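Local coordinates for protein tapirin (Caldicellulosiruptor hydrothermalis, PDB 6N2C) that probably binds cellulose and so mediates adhesion of this extremely thermophilic bacterium, using a zinc-containing C-terminal domain built as a beta-helix, at residues F189-I194 with I536-L541; R467-V472 with I517-I522; S211-R216 with D230-K235; V472-D477 with V487-N492. All coordinates share one frame; numbering follows the deposited sequence. Where two conformers were deposited one is given.

Interaction 1. Residues F189-I194 with I536-L541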
loop_
_atom_site.group_PDB
_atom_site.type_symbol
_atom_site.label_atom_id
_atom_site.label_comp_id
_atom_site.label_asym_id
_atom_site.label_seq_id
_atom_site.Cartn_x
_atom_site.Cartn_y
_atom_site.Cartn_z
ATOM N N PHE A 189 9.064 7.953 13.077
ATOM C CA PHE A 189 7.968 7.325 13.852
ATOM C C PHE A 189 7.114 8.415 14.421
ATOM O O PHE A 189 7.655 9.384 14.978
ATOM C CB PHE A 189 8.570 6.572 14.980
ATOM C CG PHE A 189 7.593 5.941 15.871
ATOM C CD1 PHE A 189 6.942 6.717 16.850
ATOM C CD2 PHE A 189 7.375 4.589 15.866
ATOM C CE1 PHE A 189 6.058 6.100 17.778
ATOM C CE2 PHE A 189 6.457 3.982 16.771
ATOM C CZ PHE A 189 5.760 4.741 17.671
ATOM N N SER A 190 5.787 8.263 14.289
ATOM C CA SER A 190 4.909 9.173 15.026
ATOM C C SER A 190 3.749 8.401 15.607
ATOM O O SER A 190 3.180 7.584 14.889
ATOM C CB SER A 190 4.377 10.284 14.113
ATOM O OG SER A 190 3.427 11.108 14.840
ATOM N N SER A 191 3.379 8.697 16.868
ATOM C CA SER A 191 2.144 8.207 17.400
ATOM C C SER A 191 0.950 9.017 17.000
ATOM O O SER A 191 -0.146 8.688 17.482
ATOM C CB SER A 191 2.169 8.075 18.880
ATOM O OG SER A 191 3.213 7.293 19.324
ATOM N N ASP A 192 1.143 10.016 16.171
ATOM C CA ASP A 192 -0.009 10.683 15.510
ATOM C C ASP A 192 0.202 10.736 14.033
ATOM O O ASP A 192 0.266 9.662 13.438
ATOM C CB ASP A 192 -0.229 12.008 16.228
ATOM C CG ASP A 192 -1.605 12.670 15.896
ATOM O OD1 ASP A 192 -2.415 12.090 15.218
ATOM O OD2 ASP A 192 -1.868 13.706 16.505
ATOM N N LYS A 193 0.321 11.888 13.405
ATOM C CA LYS A 193 0.473 11.985 11.965
ATOM C C LYS A 193 1.886 12.196 11.500
ATOM O O LYS A 193 2.717 12.649 12.278
ATOM C CB LYS A 193 -0.295 13.193 11.427
ATOM C CG LYS A 193 -1.818 12.983 11.466
ATOM C CD LYS A 193 -2.526 14.329 11.295
ATOM C CE LYS A 193 -3.972 14.317 11.854
ATOM N NZ LYS A 193 -4.771 13.128 11.444
ATOM N N ILE A 194 2.142 11.894 10.232
ATOM C CA ILE A 194 3.338 12.321 9.563
ATOM C C ILE A 194 2.937 13.180 8.373
ATOM O O ILE A 194 2.305 12.695 7.485
ATOM C CB ILE A 194 4.275 11.245 9.113
ATOM C CG1 ILE A 194 4.728 10.408 10.322
ATOM C CG2 ILE A 194 5.519 11.853 8.504
ATOM C CD1 ILE A 194 5.643 9.244 9.908
ATOM N N ILE A 536 11.582 10.596 16.071
ATOM C CA ILE A 536 10.649 9.673 16.793
ATOM C C ILE A 536 9.872 10.581 17.702
ATOM O O ILE A 536 10.460 11.217 18.608
ATOM C CB ILE A 536 11.373 8.580 17.554
ATOM C CG1 ILE A 536 12.092 7.676 16.517
ATOM C CG2 ILE A 536 10.387 7.789 18.398
ATOM C CD1 ILE A 536 12.949 6.612 17.116
ATOM N N ALA A 537 8.564 10.603 17.466
ATOM C CA ALA A 537 7.671 11.542 18.210
ATOM C C ALA A 537 6.391 10.913 18.626
ATOM O O ALA A 537 5.775 10.078 17.941
ATOM C CB ALA A 537 7.434 12.805 17.402
ATOM N N ASN A 538 5.965 11.268 19.861
ATOM C CA ASN A 538 4.619 10.806 20.294
ATOM C C ASN A 538 3.561 11.696 19.681
ATOM O O ASN A 538 2.451 11.215 19.420
ATOM C CB ASN A 538 4.541 10.905 21.794
ATOM C CG ASN A 538 3.643 9.868 22.403
ATOM O OD1 ASN A 538 3.658 8.673 22.042
ATOM N ND2 ASN A 538 2.975 10.289 23.474
ATOM N N GLY A 539 3.870 12.977 19.423
ATOM C CA GLY A 539 2.998 13.828 18.682
ATOM C C GLY A 539 3.305 13.734 17.217
ATOM O O GLY A 539 4.097 12.894 16.804
ATOM N N SER A 540 2.659 14.563 16.430
ATOM C CA SER A 540 2.846 14.529 15.001
ATOM C C SER A 540 4.223 14.999 14.556
ATOM O O SER A 540 4.812 15.909 15.153
ATOM C CB SER A 540 1.815 15.396 14.247
ATOM O OG SER A 540 0.539 14.801 14.394
ATOM N N LEU A 541 4.641 14.442 13.441
ATOM C CA LEU A 541 5.825 14.859 12.782
ATOM C C LEU A 541 5.484 15.708 11.558
ATOM O O LEU A 541 4.962 15.198 10.523
ATOM C CB LEU A 541 6.642 13.631 12.377
ATOM C CG LEU A 541 7.833 13.897 11.533
ATOM C CD1 LEU A 541 8.847 14.819 12.203
ATOM C CD2 LEU A 541 8.475 12.580 11.211
HETATM O O HOH W 1 -0.094 15.360 17.629
#
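Phe189 packs against Ile536 and Ala537, its neighbours on the adjoining strand. Its CB touches both branches of Ile536, CG1 and CG2. CG stands anti to the backbone N (chi1 178°), and beyond it the ring approaches Ile536 obliquely, with CD1 3.9 Å from CG2. The CD1-CE1 edge of the ring has Ala537 O in its plane, CD1 being 3.7 Å from that oxygen. Tyr208 stacks on the ring, so an aromatic residue suits a place shared by three strands.

The backbones run parallel: Ala537 N bonds to Phe189 O, Ser191 N to Ala537 O, and, past the bend, Leu541 N to Lys193 O (2.9 Å). Inside the bend, Ser190 OG accepts from Asp192 N (2.9 Å, 153°), an ST turn. That hydroxyl also lies 2.7 Å from Gly539 O and 3.1 Å from Lys193 O, either of which could take its single proton. A small hydroxyl fits here because it can accept from one backbone N-H and still give its proton to one of two nearby carbonyls. Ser540 OG plays a simpler part, accepting from Lys193 N (3.1 Å), while a water joins Asp192 OD2 to Ser540 N. Lys193 sends its amine away to Ser211. Two parallel strands that bend together and resume pairing at Ile194 and Leu541 are characteristic of stacked corners in a parallel beta-helix.

Interaction 2. Residues R467-V472 with I517-I522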
loop_
_atom_site.group_PDB
_atom_site.type_symbol
_atom_site.label_atom_id
_atom_site.label_comp_id
_atom_site.label_asym_id
_atom_site.label_seq_id
_atom_site.Cartn_x
_atom_site.Cartn_y
_atom_site.Cartn_z
ATOM N N ARG A 467 8.059 2.799 23.812
ATOM C CA ARG A 467 7.213 3.311 24.938
ATOM C C ARG A 467 7.643 4.734 25.192
ATOM O O ARG A 467 8.431 4.996 26.148
ATOM C CB ARG A 467 7.420 2.461 26.190
ATOM C CG ARG A 467 6.949 1.057 25.931
ATOM C CD ARG A 467 7.059 0.152 27.116
ATOM N NE ARG A 467 6.809 -1.191 26.740
ATOM C CZ ARG A 467 6.992 -2.239 27.543
ATOM N NH1 ARG A 467 7.244 -2.063 28.863
ATOM N NH2 ARG A 467 6.909 -3.470 27.043
ATOM N N LEU A 468 7.108 5.674 24.413
ATOM C CA LEU A 468 7.519 7.049 24.569
ATOM C C LEU A 468 7.083 7.645 25.907
ATOM O O LEU A 468 7.672 8.595 26.392
ATOM C CB LEU A 468 7.161 7.899 23.370
ATOM C CG LEU A 468 7.778 7.404 22.052
ATOM C CD1 LEU A 468 7.278 8.226 20.853
ATOM C CD2 LEU A 468 9.291 7.301 22.116
ATOM N N ASP A 469 6.075 7.044 26.545
ATOM C CA ASP A 469 5.674 7.489 27.888
ATOM C C ASP A 469 6.684 7.149 28.944
ATOM O O ASP A 469 6.526 7.638 30.086
ATOM C CB ASP A 469 4.306 6.915 28.265
ATOM C CG ASP A 469 3.143 7.620 27.541
ATOM O OD1 ASP A 469 3.313 8.700 26.937
ATOM O OD2 ASP A 469 2.034 7.120 27.649
ATOM N N ASN A 470 7.708 6.323 28.632
ATOM C CA ASN A 470 8.780 6.024 29.538
ATOM C C ASN A 470 9.848 7.127 29.518
ATOM O O ASN A 470 10.867 6.969 30.188
ATOM C CB ASN A 470 9.362 4.647 29.336
ATOM C CG ASN A 470 8.433 3.576 29.823
ATOM O OD1 ASN A 470 7.478 3.893 30.599
ATOM N ND2 ASN A 470 8.718 2.308 29.508
ATOM N N ILE A 471 9.658 8.202 28.743
ATOM C CA ILE A 471 10.535 9.349 28.810
ATOM C C ILE A 471 10.020 10.215 29.984
ATOM O O ILE A 471 9.004 10.902 29.823
ATOM C CB ILE A 471 10.522 10.186 27.523
ATOM C CG1 ILE A 471 10.971 9.381 26.303
ATOM C CG2 ILE A 471 11.343 11.412 27.676
ATOM C CD1 ILE A 471 10.599 10.043 25.036
ATOM N N VAL A 472 10.724 10.147 31.137
ATOM C CA VAL A 472 10.348 10.925 32.350
ATOM C C VAL A 472 11.373 11.990 32.673
ATOM O O VAL A 472 11.191 12.744 33.616
ATOM C CB VAL A 472 10.070 9.972 33.543
ATOM C CG1 VAL A 472 8.966 9.015 33.154
ATOM C CG2 VAL A 472 11.319 9.201 33.970
ATOM N N ILE A 517 14.082 11.969 19.949
ATOM C CA ILE A 517 13.111 11.060 20.476
ATOM C C ILE A 517 12.290 11.835 21.502
ATOM O O ILE A 517 12.886 12.237 22.536
ATOM C CB ILE A 517 13.729 9.840 21.128
ATOM C CG1 ILE A 517 14.639 9.059 20.135
ATOM C CG2 ILE A 517 12.593 8.897 21.607
ATOM C CD1 ILE A 517 16.086 9.553 20.168
ATOM N N THR A 518 10.995 12.020 21.271
ATOM C CA THR A 518 10.290 13.035 22.105
ATOM C C THR A 518 8.865 12.712 22.364
ATOM O O THR A 518 8.233 11.977 21.591
ATOM C CB THR A 518 10.345 14.401 21.472
ATOM O OG1 THR A 518 9.661 15.361 22.333
ATOM C CG2 THR A 518 9.701 14.471 20.109
ATOM N N LYS A 519 8.402 13.044 23.589
ATOM C CA LYS A 519 6.981 12.906 23.909
ATOM C C LYS A 519 6.127 13.978 23.270
ATOM O O LYS A 519 4.908 13.852 23.220
ATOM C CB LYS A 519 6.761 13.011 25.395
ATOM C CG LYS A 519 7.232 11.873 26.190
ATOM C CD LYS A 519 6.431 11.635 27.540
ATOM C CE LYS A 519 6.696 12.711 28.547
ATOM N NZ LYS A 519 6.396 12.266 29.967
ATOM N N SER A 520 6.706 15.052 22.794
ATOM C CA SER A 520 6.033 16.104 22.021
ATOM C C SER A 520 5.864 15.644 20.572
ATOM O O SER A 520 6.239 14.511 20.223
ATOM C CB SER A 520 6.812 17.469 22.072
ATOM O OG SER A 520 8.069 17.450 21.369
ATOM N N GLY A 521 5.317 16.529 19.752
ATOM C CA GLY A 521 5.538 16.413 18.317
ATOM C C GLY A 521 6.877 16.993 17.916
ATOM O O GLY A 521 7.636 17.428 18.774
ATOM N N ILE A 522 7.161 16.941 16.657
ATOM C CA ILE A 522 8.344 17.507 16.026
ATOM C C ILE A 522 7.945 18.328 14.860
ATOM O O ILE A 522 7.422 17.810 13.904
ATOM C CB ILE A 522 9.397 16.467 15.562
ATOM C CG1 ILE A 522 9.899 15.639 16.729
ATOM C CG2 ILE A 522 10.562 17.175 14.910
ATOM C CD1 ILE A 522 10.690 14.378 16.390
HETATM O O HOH W 2 5.343 9.704 31.131
#
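Leu468 faces Lys519 across the contact with their CA atoms 5.9 Å apart, and the backbones do not pair as strands. Residues 468-470 form a 3-10 turn, closed by Ile471 N bonding to Leu468 O, and this turn lies against the end of strand 513-518. Leu468 and Ile517 cross at about a right angle, CD2 of the leucine meeting CG2 of the isoleucine at 3.7 Å. Ile471 adds CD1 to the same methyl group, so branched aliphatic residues seal the buried part.

Lys519 carries the polar part of the contact. Its chain slides past Ile471 in the opposite direction, CG passing 3.3 Å from Leu468 O and 3.9 Å from Ile471 CB. A bend at chi3 (-70°) sets CE 3.2 Å from Ile471 O, and NZ then bonds to that oxygen at 2.9 Å, nearly along the C=O axis. A water links NZ to Asp469 O, so the amine holds two carbonyls of the loop, one directly. An alanine at Lys519 would probably leave Ile471 O without its donor across the contact and uncover the flank of Ile471 where the aliphatic chain now lies. This is a loop packed onto the flank of a parallel beta-helix, apolar beneath and pinned by a lysine at its margin.

Interaction 3. Residues S211-R216 with D230-K235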
loop_
_atom_site.group_PDB
_atom_site.type_symbol
_atom_site.label_atom_id
_atom_site.label_comp_id
_atom_site.label_asym_id
_atom_site.label_seq_id
_atom_site.Cartn_x
_atom_site.Cartn_y
_atom_site.Cartn_z
ATOM N N SER A 211 -1.624 7.845 12.858
ATOM C CA SER A 211 -2.591 8.454 12.004
ATOM C C SER A 211 -1.985 8.689 10.634
ATOM O O SER A 211 -0.930 8.104 10.309
ATOM C CB SER A 211 -3.192 9.706 12.719
ATOM O OG SER A 211 -4.170 10.323 11.860
ATOM N N ASP A 212 -2.617 9.485 9.794
ATOM C CA ASP A 212 -2.285 9.501 8.383
ATOM C C ASP A 212 -0.847 9.924 8.087
ATOM O O ASP A 212 -0.270 10.805 8.747
ATOM C CB ASP A 212 -3.128 10.509 7.633
ATOM C CG ASP A 212 -4.609 10.194 7.655
ATOM O OD1 ASP A 212 -5.025 9.050 7.755
ATOM O OD2 ASP A 212 -5.397 11.174 7.668
ATOM N N ILE A 213 -0.295 9.352 7.059
ATOM C CA ILE A 213 0.928 9.888 6.459
ATOM C C ILE A 213 0.505 10.638 5.203
ATOM O O ILE A 213 -0.175 10.038 4.348
ATOM C CB ILE A 213 1.916 8.815 6.093
ATOM C CG1 ILE A 213 2.342 8.052 7.336
ATOM C CG2 ILE A 213 3.065 9.446 5.339
ATOM C CD1 ILE A 213 3.354 6.929 7.079
ATOM N N THR A 214 0.802 11.926 5.115
ATOM C CA THR A 214 0.395 12.731 3.963
ATOM C C THR A 214 1.594 13.261 3.176
ATOM O O THR A 214 2.451 13.982 3.721
ATOM C CB THR A 214 -0.466 13.923 4.431
ATOM O OG1 THR A 214 -1.639 13.431 5.121
ATOM C CG2 THR A 214 -0.948 14.693 3.226
ATOM N N LEU A 215 1.659 12.924 1.884
ATOM C CA LEU A 215 2.564 13.515 0.974
ATOM C C LEU A 215 1.914 14.733 0.262
ATOM O O LEU A 215 0.669 14.829 0.131
ATOM C CB LEU A 215 2.985 12.558 -0.115
ATOM C CG LEU A 215 3.798 11.364 0.365
ATOM C CD1 LEU A 215 4.060 10.510 -0.863
ATOM C CD2 LEU A 215 5.152 11.827 0.869
ATOM N N ARG A 216 2.776 15.641 -0.136
ATOM C CA ARG A 216 2.393 16.812 -0.988
ATOM C C ARG A 216 2.941 16.569 -2.348
ATOM O O ARG A 216 3.803 15.739 -2.537
ATOM C CB ARG A 216 2.881 18.160 -0.399
ATOM C CG ARG A 216 2.447 18.360 1.042
ATOM C CD ARG A 216 0.921 18.305 1.223
ATOM N NE ARG A 216 0.492 18.754 2.560
ATOM C CZ ARG A 216 -0.749 18.669 2.998
ATOM N NH1 ARG A 216 -1.722 18.166 2.198
ATOM N NH2 ARG A 216 -1.023 19.070 4.238
ATOM N N ASP A 230 12.023 -0.025 3.603
ATOM C CA ASP A 230 11.757 -1.430 3.722
ATOM C C ASP A 230 10.310 -1.713 4.072
ATOM O O ASP A 230 9.667 -2.617 3.525
ATOM C CB ASP A 230 12.579 -2.035 4.917
ATOM C CG ASP A 230 14.095 -2.024 4.707
ATOM O OD1 ASP A 230 14.540 -1.819 3.591
ATOM O OD2 ASP A 230 14.779 -2.372 5.694
ATOM N N ASN A 231 9.781 -0.952 5.033
ATOM C CA ASN A 231 8.424 -1.163 5.531
ATOM C C ASN A 231 7.817 0.175 5.885
ATOM O O ASN A 231 8.546 1.060 6.404
ATOM C CB ASN A 231 8.294 -2.084 6.778
ATOM C CG ASN A 231 8.856 -3.494 6.550
ATOM O OD1 ASN A 231 8.210 -4.324 5.940
ATOM N ND2 ASN A 231 10.093 -3.731 7.007
ATOM N N ILE A 232 6.497 0.334 5.583
ATOM C CA ILE A 232 5.728 1.479 6.007
ATOM C C ILE A 232 4.471 1.009 6.621
ATOM O O ILE A 232 3.733 0.224 6.025
ATOM C CB ILE A 232 5.404 2.447 4.809
ATOM C CG1 ILE A 232 6.658 2.913 4.084
ATOM C CG2 ILE A 232 4.507 3.591 5.282
ATOM C CD1 ILE A 232 6.399 3.880 2.911
ATOM N N ILE A 233 4.200 1.452 7.874
ATOM C CA ILE A 233 3.056 1.001 8.614
ATOM C C ILE A 233 2.286 2.188 9.115
ATOM O O ILE A 233 2.819 2.991 9.804
ATOM C CB ILE A 233 3.460 0.089 9.835
ATOM C CG1 ILE A 233 4.250 -1.132 9.310
ATOM C CG2 ILE A 233 2.232 -0.235 10.717
ATOM C CD1 ILE A 233 4.896 -1.955 10.412
ATOM N N VAL A 234 1.023 2.223 8.761
ATOM C CA VAL A 234 0.076 3.300 9.205
ATOM C C VAL A 234 -0.986 2.587 9.968
ATOM O O VAL A 234 -1.951 2.011 9.435
ATOM C CB VAL A 234 -0.517 4.086 8.028
ATOM C CG1 VAL A 234 -1.244 5.313 8.579
ATOM C CG2 VAL A 234 0.607 4.589 7.120
ATOM N N LYS A 235 -0.795 2.515 11.260
ATOM C CA LYS A 235 -1.557 1.565 12.052
ATOM C C LYS A 235 -3.072 1.964 12.188
ATOM O O LYS A 235 -3.907 1.074 12.254
ATOM C CB LYS A 235 -0.955 1.561 13.468
ATOM C CG LYS A 235 -1.754 0.831 14.456
ATOM C CD LYS A 235 -1.301 -0.551 14.741
ATOM C CE LYS A 235 -2.228 -1.119 15.825
ATOM N NZ LYS A 235 -1.851 -2.365 16.466
#
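Val234 CG1 approaches the Ser211 carbonyl at its oxygen, 3.3 Å from Ser211 O, from above the plane of the peptide group and beyond the oxygen. The guanidinium of Arg216 has Thr214 CG2 3.7 Å above one face, offset toward the rim, a pair within its own segment. The setting is the interior corner of a parallel beta-helix: residues 211-216 round the bend after strand 206-209, and strand 231-234 is the neighbour of 206-209 in the stack.

The two segments are joined by side-chain packing, not by strand pairing, and the closest CA atoms, those of Ser211 and Val234, are 6.4 Å apart. Ile232 and Val234, two residues apart on one strand, point into the same apolar interior, whereas Ile233 points the other way, to Tyr208. Beta-branched residues suit these places, being compatible with extended backbone while filling the core close to the main chain. Polar ends turn outward: Asp212 OD1 accepts from Ser238 N, and Ser211 OG bonds with the amine of Lys193.

Met207 and Phe239 also border Ile213. The isoleucine reaches inward with CD1 anti to CA (chi2 180°), and that methyl carbon meets Val234 CG2 at 3.6 Å and Ile232 CG2 at 4.0 Å.

Interaction 4. Residues V472-D477 with V487-N492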
loop_
_atom_site.group_PDB
_atom_site.type_symbol
_atom_site.label_atom_id
_atom_site.label_comp_id
_atom_site.label_asym_id
_atom_site.label_seq_id
_atom_site.Cartn_x
_atom_site.Cartn_y
_atom_site.Cartn_z
ATOM N N VAL A 472 10.724 10.147 31.137
ATOM C CA VAL A 472 10.348 10.925 32.350
ATOM C C VAL A 472 11.373 11.990 32.673
ATOM O O VAL A 472 11.191 12.744 33.616
ATOM C CB VAL A 472 10.070 9.972 33.543
ATOM C CG1 VAL A 472 8.966 9.015 33.154
ATOM C CG2 VAL A 472 11.319 9.201 33.970
ATOM N N GLU A 473 12.480 12.018 31.912
ATOM C CA GLU A 473 13.555 13.005 32.055
ATOM C C GLU A 473 14.026 13.401 30.684
ATOM O O GLU A 473 13.931 12.606 29.732
ATOM C CB GLU A 473 14.753 12.416 32.868
ATOM C CG GLU A 473 15.756 11.512 32.142
ATOM C CD GLU A 473 16.996 11.139 32.996
ATOM O OE1 GLU A 473 17.035 11.540 34.212
ATOM O OE2 GLU A 473 17.936 10.462 32.464
ATOM N N ASP A 474 14.560 14.607 30.562
ATOM C CA ASP A 474 15.265 14.963 29.359
ATOM C C ASP A 474 16.713 14.411 29.375
ATOM O O ASP A 474 17.349 14.301 30.470
ATOM C CB ASP A 474 15.372 16.481 29.202
ATOM C CG ASP A 474 14.037 17.156 29.001
ATOM O OD1 ASP A 474 13.008 16.493 28.676
ATOM O OD2 ASP A 474 14.014 18.394 29.111
ATOM N N LYS A 475 17.244 14.043 28.191
ATOM C CA LYS A 475 18.658 13.597 28.103
ATOM C C LYS A 475 19.194 14.356 26.908
ATOM O O LYS A 475 18.815 14.080 25.758
ATOM C CB LYS A 475 18.730 12.127 27.956
ATOM C CG LYS A 475 20.108 11.467 27.904
ATOM C CD LYS A 475 20.864 11.683 29.228
ATOM C CE LYS A 475 22.055 10.768 29.262
ATOM N NZ LYS A 475 22.828 11.108 30.482
ATOM N N LYS A 476 20.110 15.312 27.147
ATOM C CA LYS A 476 20.605 16.192 26.127
ATOM C C LYS A 476 22.149 16.151 25.857
ATOM O O LYS A 476 22.626 16.881 24.992
ATOM C CB LYS A 476 20.318 17.630 26.525
ATOM C CG LYS A 476 18.824 17.970 26.712
ATOM C CD LYS A 476 18.682 19.500 26.840
ATOM C CE LYS A 476 17.236 19.961 26.741
ATOM N NZ LYS A 476 17.094 21.396 27.150
ATOM N N ASP A 477 22.849 15.235 26.488
ATOM C CA ASP A 477 24.326 15.216 26.387
ATOM C C ASP A 477 24.909 14.051 25.599
ATOM O O ASP A 477 26.142 13.834 25.666
ATOM C CB ASP A 477 24.928 15.356 27.774
ATOM C CG ASP A 477 24.591 14.215 28.729
ATOM O OD1 ASP A 477 23.819 13.301 28.432
ATOM O OD2 ASP A 477 25.212 14.196 29.799
ATOM N N VAL A 487 16.551 13.498 23.851
ATOM C CA VAL A 487 15.478 12.710 24.406
ATOM C C VAL A 487 14.706 13.731 25.245
ATOM O O VAL A 487 15.297 14.269 26.173
ATOM C CB VAL A 487 15.890 11.491 25.253
ATOM C CG1 VAL A 487 14.679 10.591 25.552
ATOM C CG2 VAL A 487 16.935 10.606 24.499
ATOM N N SER A 488 13.435 13.997 24.829
ATOM C CA SER A 488 12.688 15.117 25.363
ATOM C C SER A 488 11.359 14.714 25.932
ATOM O O SER A 488 10.632 13.963 25.298
ATOM C CB SER A 488 12.491 16.152 24.299
ATOM O OG SER A 488 11.828 17.334 24.847
ATOM N N THR A 489 11.031 15.276 27.120
ATOM C CA THR A 489 9.703 15.115 27.713
ATOM C C THR A 489 8.732 16.045 26.997
ATOM O O THR A 489 7.501 15.879 27.166
ATOM C CB THR A 489 9.673 15.445 29.224
ATOM O OG1 THR A 489 10.145 16.776 29.385
ATOM C CG2 THR A 489 10.506 14.515 30.055
ATOM N N GLY A 490 9.199 17.013 26.216
ATOM C CA GLY A 490 8.338 17.957 25.570
ATOM C C GLY A 490 7.941 19.156 26.452
ATOM O O GLY A 490 7.167 19.968 26.036
ATOM N N GLN A 491 8.475 19.269 27.652
ATOM C CA GLN A 491 8.130 20.413 28.512
ATOM C C GLN A 491 8.741 21.691 27.947
ATOM O O GLN A 491 8.063 22.732 27.897
ATOM C CB GLN A 491 8.579 20.162 29.941
ATOM C CG GLN A 491 7.792 19.030 30.584
ATOM C CD GLN A 491 8.508 18.383 31.756
ATOM O OE1 GLN A 491 9.290 19.034 32.466
ATOM N NE2 GLN A 491 8.233 17.107 31.977
ATOM N N ASN A 492 9.966 21.609 27.423
ATOM C CA ASN A 492 10.592 22.806 26.813
ATOM C C ASN A 492 10.358 22.807 25.292
ATOM O O ASN A 492 10.949 22.064 24.505
ATOM C CB ASN A 492 12.067 22.873 27.184
ATOM C CG ASN A 492 12.780 24.133 26.653
ATOM O OD1 ASN A 492 12.366 24.767 25.665
ATOM N ND2 ASN A 492 13.898 24.464 27.299
HETATM O O HOH W 3 11.382 19.134 27.502
#
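Asp474 holds CG anti to its carbonyl carbon (chi1 -65°), while Thr489 places OG1 between its backbone N and carbonyl carbon (chi1 57°); these torsions set Asp474 CG and Thr489 OG1 on the sides where the two side chains meet. Asp474 OD1 accepts from Thr489 N at 2.8 Å, nearly straight (168°) and close to the axis of its C-O bond. Thr489 OG1 gives a second bond to OD1 at 3.0 Å from the syn side, somewhat out of the carboxylate plane. Aspartate suits the place because one oxygen can serve both donors, and threonine because it adds a hydroxyl donor to OD1 while its methyl CG2 packs against the backbone of Val472 and Glu473. An alanine at Asp474 would probably leave Thr489 N and OG1 without this shared acceptor, setting the threonine hydroxyl free to turn.

Next to this grip, Lys475 and Val487 form an antiparallel hydrogen-bonded pair: Lys475 N bonds to Val487 O at 2.8 Å and Val487 N to Lys475 O at 3.0 Å. Val487 is also covered by Leu559 and Leu563 of helix 557-565. Ser488 OG accepts from Gly490 N (3.0 Å), an ST turn, and has Asp495 as a further partner. A lone antiparallel bridge along outermost strand 483-488 fits an end cap, in which a loop covers the last strand of a beta-helix stack.

Overall arrangement
All four contacts reach the row of parallel strands in which 231-234, 206-209, 186-190, 534-537, 513-518 and 483-488 follow one another; interactions 1 and 3 also turn into the row holding 213-214, 194-195 and 541-543. They run from near the middle of the chain (interaction 3) outward to edge strand 483-488 (interaction 4). Along the chain, interaction 1 spans the other three: interaction 3 closes first, then interaction 2 opens and encloses interaction 4, sharing Val472 with it. Centres of interactions 2 and 4 are about 8 Å apart, those of 3 and 4 about 26 Å. Interaction 1 thus joins regions over 340 residues apart, continuing the stack from early coils into late strands; all four lie away from the zinc site.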